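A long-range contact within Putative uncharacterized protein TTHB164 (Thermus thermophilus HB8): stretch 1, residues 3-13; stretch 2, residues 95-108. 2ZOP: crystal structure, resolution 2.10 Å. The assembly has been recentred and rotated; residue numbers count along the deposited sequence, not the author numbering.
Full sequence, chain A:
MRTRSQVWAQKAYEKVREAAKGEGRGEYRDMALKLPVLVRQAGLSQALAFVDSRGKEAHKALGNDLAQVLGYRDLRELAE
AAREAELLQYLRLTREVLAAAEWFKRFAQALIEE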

ATOM      1  N   THR A   3     -28.893  -6.281  -5.322  1.00 38.07           N
ATOM      2  CA  THR A   3     -27.701  -6.846  -4.702  1.00 38.32           C
ATOM      3  C   THR A   3     -27.173  -5.812  -3.712  1.00 37.31           C
ATOM      4  O   THR A   3     -27.522  -4.633  -3.788  1.00 33.76           O
ATOM      5  CB  THR A   3     -26.598  -7.150  -5.729  1.00 37.49           C
ATOM      6  OG1 THR A   3     -25.949  -5.934  -6.112  1.00 40.14           O
ATOM      7  CG2 THR A   3     -27.195  -7.812  -6.964  1.00 40.76           C
ATOM      8  N   ARG A   4     -26.334  -6.260  -2.788  1.00 35.58           N
ATOM      9  CA  ARG A   4     -25.772  -5.390  -1.768  1.00 36.61           C
ATOM     10  C   ARG A   4     -25.166  -4.112  -2.337  1.00 34.62           C
ATOM     11  O   ARG A   4     -25.477  -3.012  -1.878  1.00 32.55           O
ATOM     12  CB  ARG A   4     -24.717  -6.157  -0.973  1.00 40.72           C
ATOM     13  CG  ARG A   4     -24.271  -5.472   0.301  1.00 46.17           C
ATOM     14  CD  ARG A   4     -23.168  -6.266   0.988  1.00 54.35           C
ATOM     15  NE  ARG A   4     -21.994  -6.435   0.130  1.00 60.34           N
ATOM     16  CZ  ARG A   4     -20.806  -6.855   0.560  1.00 63.99           C
ATOM     17  NH1 ARG A   4     -20.628  -7.153   1.842  1.00 64.64           N
ATOM     18  NH2 ARG A   4     -19.791  -6.971  -0.290  1.00 64.20           N
ATOM     19  N   SER A   5     -24.305  -4.256  -3.342  1.00 33.57           N
ATOM     20  CA  SER A   5     -23.645  -3.111  -3.960  1.00 32.58           C
ATOM     21  C   SER A   5     -24.623  -2.232  -4.725  1.00 32.62           C
ATOM     22  O   SER A   5     -24.396  -1.033  -4.889  1.00 28.67           O
ATOM     23  CB  SER A   5     -22.536  -3.581  -4.902  1.00 31.36           C
ATOM     24  OG  SER A   5     -23.061  -4.408  -5.921  1.00 42.58           O
ATOM     25  N   GLN A   6     -25.706  -2.835  -5.200  1.00 31.15           N
ATOM     26  CA  GLN A   6     -26.717  -2.096  -5.936  1.00 30.88           C
ATOM     27  C   GLN A   6     -27.448  -1.164  -4.975  1.00 29.03           C
ATOM     28  O   GLN A   6     -27.795  -0.034  -5.322  1.00 25.12           O
ATOM     29  CB  GLN A   6     -27.695  -3.072  -6.573  1.00 34.37           C
ATOM     30  CG  GLN A   6     -28.706  -2.436  -7.490  1.00 39.66           C
ATOM     31  CD  GLN A   6     -29.059  -3.355  -8.637  1.00 43.82           C
ATOM     32  OE1 GLN A   6     -29.297  -4.552  -8.439  1.00 42.26           O
ATOM     33  NE2 GLN A   6     -29.095  -2.805  -9.849  1.00 42.51           N
ATOM     34  N   VAL A   7     -27.676  -1.646  -3.759  1.00 27.10           N
ATOM     35  CA  VAL A   7     -28.343  -0.844  -2.751  1.00 26.43           C
ATOM     36  C   VAL A   7     -27.481   0.375  -2.423  1.00 25.55           C
ATOM     37  O   VAL A   7     -27.981   1.499  -2.369  1.00 25.88           O
ATOM     38  CB  VAL A   7     -28.599  -1.675  -1.479  1.00 28.12           C
ATOM     39  CG1 VAL A   7     -29.068  -0.778  -0.346  1.00 26.68           C
ATOM     40  CG2 VAL A   7     -29.641  -2.740  -1.775  1.00 29.13           C
ATOM     41  N   TRP A   8     -26.184   0.151  -2.219  1.00 23.35           N
ATOM     42  CA  TRP A   8     -25.260   1.241  -1.918  1.00 19.66           C
ATOM     43  C   TRP A   8     -25.236   2.246  -3.061  1.00 19.68           C
ATOM     44  O   TRP A   8     -25.237   3.457  -2.837  1.00 18.91           O
ATOM     45  CB  TRP A   8     -23.831   0.725  -1.726  1.00 20.98           C
ATOM     46  CG  TRP A   8     -23.618  -0.145  -0.543  1.00 20.14           C
ATOM     47  CD1 TRP A   8     -24.285  -0.099   0.648  1.00 23.43           C
ATOM     48  CD2 TRP A   8     -22.645  -1.188  -0.420  1.00 23.48           C
ATOM     49  NE1 TRP A   8     -23.788  -1.051   1.504  1.00 23.57           N
ATOM     50  CE2 TRP A   8     -22.781  -1.735   0.873  1.00 23.18           C
ATOM     51  CE3 TRP A   8     -21.671  -1.715  -1.281  1.00 25.29           C
ATOM     52  CZ2 TRP A   8     -21.979  -2.790   1.329  1.00 25.68           C
ATOM     53  CZ3 TRP A   8     -20.873  -2.764  -0.827  1.00 26.24           C
ATOM     54  CH2 TRP A   8     -21.034  -3.290   0.466  1.00 23.61           C
ATOM     55  N   ALA A   9     -25.187   1.729  -4.289  1.00 19.35           N
ATOM     56  CA  ALA A   9     -25.147   2.568  -5.479  1.00 20.37           C
ATOM     57  C   ALA A   9     -26.345   3.502  -5.525  1.00 20.63           C
ATOM     58  O   ALA A   9     -26.199   4.696  -5.777  1.00 18.52           O
ATOM     59  CB  ALA A   9     -25.111   1.698  -6.739  1.00 23.77           C
ATOM     60  N   GLN A  10     -27.533   2.963  -5.263  1.00 20.63           N
ATOM     61  CA  GLN A  10     -28.739   3.776  -5.282  1.00 21.28           C
ATOM     62  C   GLN A  10     -28.860   4.742  -4.100  1.00 17.74           C
ATOM     63  O   GLN A  10     -29.339   5.854  -4.270  1.00 21.76           O
ATOM     64  CB  GLN A  10     -29.969   2.872  -5.407  1.00 21.10           C
ATOM     65  CG  GLN A  10     -30.053   2.244  -6.815  1.00 23.85           C
ATOM     66  CD  GLN A  10     -31.210   1.283  -6.990  1.00 25.34           C
ATOM     67  OE1 GLN A  10     -32.155   1.273  -6.202  1.00 26.60           O
ATOM     68  NE2 GLN A  10     -31.147   0.477  -8.047  1.00 27.04           N
ATOM     69  N   LYS A  11     -28.414   4.333  -2.916  1.00 19.01           N
ATOM     70  CA  LYS A  11     -28.470   5.216  -1.744  1.00 20.37           C
ATOM     71  C   LYS A  11     -27.477   6.358  -1.946  1.00 17.10           C
ATOM     72  O   LYS A  11     -27.740   7.503  -1.577  1.00 20.73           O
ATOM     73  CB  LYS A  11     -28.119   4.446  -0.462  1.00 19.09           C
ATOM     74  CG  LYS A  11     -29.257   3.579   0.106  1.00 26.03           C
ATOM     75  CD  LYS A  11     -28.785   2.793   1.330  1.00 24.67           C
ATOM     76  CE  LYS A  11     -29.935   2.084   2.035  1.00 32.50           C
ATOM     77  NZ  LYS A  11     -30.896   3.057   2.633  1.00 33.94           N
ATOM     78  N   ALA A  12     -26.330   6.037  -2.537  1.00 19.25           N
ATOM     79  CA  ALA A  12     -25.300   7.032  -2.808  1.00 20.14           C
ATOM     80  C   ALA A  12     -25.877   8.027  -3.800  1.00 21.12           C
ATOM     81  O   ALA A  12     -25.664   9.237  -3.700  1.00 19.99           O
ATOM     82  CB  ALA A  12     -24.056   6.358  -3.395  1.00 22.47           C
ATOM     83  N   TYR A  13     -26.608   7.489  -4.768  1.00 20.23           N
ATOM     84  CA  TYR A  13     -27.258   8.285  -5.791  1.00 20.66           C
ATOM     85  C   TYR A  13     -28.175   9.296  -5.108  1.00 17.12           C
ATOM     86  O   TYR A  13     -28.159  10.479  -5.436  1.00 19.52           O
ATOM     87  CB  TYR A  13     -28.060   7.351  -6.707  1.00 23.64           C
ATOM     88  CG  TYR A  13     -28.918   8.025  -7.752  1.00 27.21           C
ATOM     89  CD1 TYR A  13     -28.458   9.136  -8.459  1.00 27.10           C
ATOM     90  CD2 TYR A  13     -30.159   7.495  -8.097  1.00 32.77           C
ATOM     91  CE1 TYR A  13     -29.209   9.698  -9.483  1.00 32.32           C
ATOM     92  CE2 TYR A  13     -30.920   8.045  -9.123  1.00 36.54           C
ATOM     93  CZ  TYR A  13     -30.438   9.148  -9.813  1.00 35.17           C
ATOM     94  OH  TYR A  13     -31.186   9.688 -10.834  1.00 39.23           O
ATOM     95  N   ARG A  95     -12.949  -2.769   1.640  1.00 16.46           N
ATOM     96  CA  ARG A  95     -13.552  -3.043   0.333  1.00 19.73           C
ATOM     97  C   ARG A  95     -14.924  -2.405   0.182  1.00 18.04           C
ATOM     98  O   ARG A  95     -15.241  -1.853  -0.864  1.00 18.16           O
ATOM     99  CB  ARG A  95     -13.708  -4.548   0.100  1.00 23.22           C
ATOM    100  CG  ARG A  95     -12.415  -5.325  -0.031  1.00 30.80           C
ATOM    101  CD  ARG A  95     -12.691  -6.682  -0.677  1.00 33.93           C
ATOM    102  NE  ARG A  95     -13.636  -7.493   0.094  1.00 30.51           N
ATOM    103  CZ  ARG A  95     -13.289  -8.355   1.048  1.00 36.16           C
ATOM    104  NH1 ARG A  95     -12.014  -8.532   1.361  1.00 35.40           N
ATOM    105  NH2 ARG A  95     -14.218  -9.049   1.687  1.00 37.12           N
ATOM    106  N   GLU A  96     -15.733  -2.512   1.229  1.00 18.15           N
ATOM    107  CA  GLU A  96     -17.088  -1.961   1.248  1.00 20.80           C
ATOM    108  C   GLU A  96     -17.097  -0.438   1.161  1.00 17.14           C
ATOM    109  O   GLU A  96     -17.826   0.144   0.365  1.00 18.55           O
ATOM    110  CB  GLU A  96     -17.807  -2.437   2.517  1.00 22.97           C
ATOM    111  CG  GLU A  96     -18.075  -3.936   2.503  1.00 25.92           C
ATOM    112  CD  GLU A  96     -18.582  -4.479   3.828  1.00 32.08           C
ATOM    113  OE1 GLU A  96     -18.983  -5.665   3.870  1.00 32.86           O
ATOM    114  OE2 GLU A  96     -18.574  -3.734   4.826  1.00 33.38           O
ATOM    115  N   VAL A  97     -16.278   0.209   1.975  1.00 17.50           N
ATOM    116  CA  VAL A  97     -16.197   1.663   1.960  1.00 15.96           C
ATOM    117  C   VAL A  97     -15.696   2.130   0.588  1.00 17.88           C
ATOM    118  O   VAL A  97     -16.239   3.071   0.008  1.00 15.45           O
ATOM    119  CB  VAL A  97     -15.268   2.159   3.095  1.00 18.89           C
ATOM    120  CG1 VAL A  97     -14.985   3.642   2.956  1.00 13.14           C
ATOM    121  CG2 VAL A  97     -15.934   1.881   4.442  1.00 13.25           C
ATOM    122  N   LEU A  98     -14.682   1.454   0.053  1.00 19.00           N
ATOM    123  CA  LEU A  98     -14.148   1.828  -1.259  1.00 18.72           C
ATOM    124  C   LEU A  98     -15.230   1.690  -2.340  1.00 18.98           C
ATOM    125  O   LEU A  98     -15.365   2.557  -3.204  1.00 20.04           O
ATOM    126  CB  LEU A  98     -12.931   0.958  -1.614  1.00 17.92           C
ATOM    127  CG  LEU A  98     -12.230   1.237  -2.950  1.00 21.71           C
ATOM    128  CD1 LEU A  98     -11.802   2.691  -2.994  1.00 24.25           C
ATOM    129  CD2 LEU A  98     -11.015   0.324  -3.119  1.00 24.23           C
ATOM    130  N   ALA A  99     -16.012   0.615  -2.290  1.00 17.33           N
ATOM    131  CA  ALA A  99     -17.079   0.424  -3.282  1.00 17.89           C
ATOM    132  C   ALA A  99     -18.147   1.518  -3.170  1.00 16.80           C
ATOM    133  O   ALA A  99     -18.593   2.057  -4.183  1.00 14.56           O
ATOM    134  CB  ALA A  99     -17.725  -0.944  -3.114  1.00 20.08           C
ATOM    135  N   ALA A 100     -18.566   1.833  -1.942  1.00 16.52           N
ATOM    136  CA  ALA A 100     -19.568   2.880  -1.722  1.00 14.40           C
ATOM    137  C   ALA A 100     -18.993   4.227  -2.171  1.00 17.64           C
ATOM    138  O   ALA A 100     -19.663   5.012  -2.838  1.00 20.28           O
ATOM    139  CB  ALA A 100     -19.963   2.932  -0.235  1.00 17.46           C
ATOM    140  N   ALA A 101     -17.735   4.479  -1.820  1.00 16.06           N
ATOM    141  CA  ALA A 101     -17.063   5.719  -2.191  1.00 16.86           C
ATOM    142  C   ALA A 101     -17.027   5.904  -3.714  1.00 19.57           C
ATOM    143  O   ALA A 101     -17.298   6.997  -4.227  1.00 13.49           O
ATOM    144  CB  ALA A 101     -15.646   5.726  -1.628  1.00 19.29           C
ATOM    145  N   GLU A 102     -16.690   4.844  -4.444  1.00 17.42           N
ATOM    146  CA  GLU A 102     -16.654   4.944  -5.901  1.00 18.75           C
ATOM    147  C   GLU A 102     -18.012   5.370  -6.468  1.00 17.10           C
ATOM    148  O   GLU A 102     -18.072   6.108  -7.450  1.00 20.52           O
ATOM    149  CB  GLU A 102     -16.227   3.610  -6.525  1.00 20.45           C
ATOM    150  CG  GLU A 102     -14.773   3.245  -6.272  1.00 26.20           C
ATOM    151  CD  GLU A 102     -13.804   4.205  -6.942  1.00 30.00           C
ATOM    152  OE1 GLU A 102     -12.583   3.935  -6.912  1.00 31.54           O
ATOM    153  OE2 GLU A 102     -14.260   5.232  -7.495  1.00 29.59           O
ATOM    154  N   TRP A 103     -19.102   4.907  -5.860  1.00 14.80           N
ATOM    155  CA  TRP A 103     -20.426   5.291  -6.344  1.00 15.53           C
ATOM    156  C   TRP A 103     -20.678   6.773  -6.094  1.00 15.94           C
ATOM    157  O   TRP A 103     -21.215   7.467  -6.951  1.00 15.33           O
ATOM    158  CB  TRP A 103     -21.519   4.435  -5.685  1.00 17.05           C
ATOM    159  CG  TRP A 103     -21.552   3.041  -6.234  1.00 16.75           C
ATOM    160  CD1 TRP A 103     -21.382   1.884  -5.535  1.00 19.94           C
ATOM    161  CD2 TRP A 103     -21.717   2.659  -7.611  1.00 18.49           C
ATOM    162  NE1 TRP A 103     -21.424   0.805  -6.387  1.00 19.46           N
ATOM    163  CE2 TRP A 103     -21.628   1.249  -7.666  1.00 22.50           C
ATOM    164  CE3 TRP A 103     -21.928   3.370  -8.801  1.00 19.70           C
ATOM    165  CZ2 TRP A 103     -21.741   0.531  -8.867  1.00 20.21           C
ATOM    166  CZ3 TRP A 103     -22.043   2.659  -9.999  1.00 20.35           C
ATOM    167  CH2 TRP A 103     -21.947   1.249 -10.019  1.00 20.84           C
ATOM    168  N   PHE A 104     -20.289   7.261  -4.922  1.00 14.09           N
ATOM    169  CA  PHE A 104     -20.452   8.678  -4.609  1.00 16.29           C
ATOM    170  C   PHE A 104     -19.677   9.474  -5.655  1.00 17.13           C
ATOM    171  O   PHE A 104     -20.161  10.486  -6.176  1.00 13.41           O
ATOM    172  CB  PHE A 104     -19.888   8.987  -3.220  1.00 12.81           C
ATOM    173  CG  PHE A 104     -20.877   8.795  -2.107  1.00 12.71           C
ATOM    174  CD1 PHE A 104     -21.725   9.836  -1.724  1.00 13.66           C
ATOM    175  CD2 PHE A 104     -20.968   7.580  -1.445  1.00 12.02           C
ATOM    176  CE1 PHE A 104     -22.646   9.667  -0.702  1.00 13.33           C
ATOM    177  CE2 PHE A 104     -21.889   7.399  -0.417  1.00 14.40           C
ATOM    178  CZ  PHE A 104     -22.731   8.446  -0.044  1.00 15.45           C
ATOM    179  N   LYS A 105     -18.470   9.003  -5.952  1.00 15.18           N
ATOM    180  CA  LYS A 105     -17.616   9.650  -6.940  1.00 16.38           C
ATOM    181  C   LYS A 105     -18.279   9.693  -8.313  1.00 15.22           C
ATOM    182  O   LYS A 105     -18.352  10.744  -8.953  1.00 14.24           O
ATOM    183  CB  LYS A 105     -16.275   8.914  -7.033  1.00 17.40           C
ATOM    184  CG  LYS A 105     -15.369   9.417  -8.153  1.00 20.04           C
ATOM    185  CD  LYS A 105     -13.966   8.846  -8.024  1.00 24.08           C
ATOM    186  CE  LYS A 105     -13.098   9.255  -9.206  1.00 26.94           C
ATOM    187  NZ  LYS A 105     -13.583   8.602 -10.467  1.00 33.14           N
ATOM    188  N   ARG A 106     -18.756   8.542  -8.764  1.00 13.13           N
ATOM    189  CA  ARG A 106     -19.410   8.440 -10.062  1.00 17.37           C
ATOM    190  C   ARG A 106     -20.640   9.336 -10.183  1.00 18.37           C
ATOM    191  O   ARG A 106     -20.802  10.035 -11.181  1.00 17.75           O
ATOM    192  CB  ARG A 106     -19.789   6.982 -10.334  1.00 16.31           C
ATOM    193  CG  ARG A 106     -18.572   6.103 -10.600  1.00 14.99           C
ATOM    194  CD  ARG A 106     -18.898   4.640 -10.409  1.00 16.94           C
ATOM    195  NE  ARG A 106     -17.699   3.810 -10.444  1.00 21.98           N
ATOM    196  CZ  ARG A 106     -17.647   2.565  -9.989  1.00 22.66           C
ATOM    197  NH1 ARG A 106     -18.732   2.010  -9.464  1.00 23.96           N
ATOM    198  NH2 ARG A 106     -16.507   1.884 -10.040  1.00 22.82           N
ATOM    199  N   PHE A 107     -21.510   9.316  -9.177  1.00 19.18           N
ATOM    200  CA  PHE A 107     -22.695  10.155  -9.234  1.00 19.85           C
ATOM    201  C   PHE A 107     -22.378  11.630  -9.051  1.00 16.95           C
ATOM    202  O   PHE A 107     -23.120  12.480  -9.532  1.00 18.07           O
ATOM    203  CB  PHE A 107     -23.746   9.672  -8.227  1.00 17.24           C
ATOM    204  CG  PHE A 107     -24.505   8.468  -8.706  1.00 21.28           C
ATOM    205  CD1 PHE A 107     -25.334   8.559  -9.823  1.00 19.68           C
ATOM    206  CD2 PHE A 107     -24.328   7.226  -8.104  1.00 17.55           C
ATOM    207  CE1 PHE A 107     -25.967   7.431 -10.341  1.00 18.66           C
ATOM    208  CE2 PHE A 107     -24.957   6.088  -8.616  1.00 19.79           C
ATOM    209  CZ  PHE A 107     -25.777   6.196  -9.741  1.00 16.95           C
ATOM    210  N   ALA A 108     -21.279  11.942  -8.369  1.00 16.95           N
ATOM    211  CA  ALA A 108     -20.888  13.342  -8.196  1.00 17.91           C
ATOM    212  C   ALA A 108     -20.426  13.883  -9.553  1.00 17.06           C
ATOM    213  O   ALA A 108     -20.708  15.032  -9.904  1.00 20.66           O
ATOM    214  CB  ALA A 108     -19.756  13.473  -7.165  1.00 15.74           C
TER

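This is a helix-helix contact made mostly of alanine methyls and aromatic rings, with one salt bridge at its N-terminal end. The helices 4-13 and 95-108 run in roughly the same direction, at 41° to each other, and their axes approach to 8.7 Å. The two stretches lie at least 88 residues apart in sequence where they touch. Together they bury 566 Å² of surface.

The backbones draw closer from Ser 5 to Ala 12, then part slightly. The CA atoms of Ser 5 and Ala 99 are 7.5 Å apart, whereas those of Ala 12 and Phe 104 are 5.4 Å apart. Tyr 13 CA and Phe 107 CA are 6.0 Å apart. Small residues suit the close part. Ala 9 and Ala 12 each bring a single methyl, which leaves room for the rings of the other helix.

Ala 9 CB sits over the face of the Trp 103 indole, 3.6 Å from Trp 103 CE2. It lies almost on the normal of the five-membered ring, a CH-pi contact. Trp 103 takes the m rotamer, and its CA-to-CB bond points toward the first helix. Ala 12 is buried and also points toward its partner. Its CB lies 3.8 Å from Phe 104 CE2, over the face of that ring, and 3.9 Å from Trp 103 CB. The CA-to-CB bond of Phe 104 points sideways, but the end of its side chain comes nearer to the first helix.

Phe 107 serves the last turn of stretch 1. Tyr 13 CB lies over the face of its ring, 3.9 Å from the Phe 107 ring centroid. The two rings are tilted by 32°, and Tyr 13 CD1 is 3.5 Å from Phe 107 CD1. Phe 107 CE2 also packs 3.4 Å from the backbone atom Ala 9 O. That oxygen accepts the helix hydrogen bond from Tyr 13 N.

Trp 8 is buried and points toward the second helix, where it fills the wider gap. Its CZ3 is 4.3 Å from Ala 99 CB, and its CH2 is 3.6 Å from Glu 96 CG. Glu 96 thus offers its aliphatic part to the indole and its carboxylate to Arg 4. The salt bridge joins Arg 4 NH1 and Glu 96 OE1 at 3.0 Å. Arg 4 is exposed, a fitting place for a charged group, and Glu 96 CG lies over one face of its guanidinium. No hydrogen bond is assigned between the stretches. The salt bridge is the one ionic link, and packing makes up most of the contact.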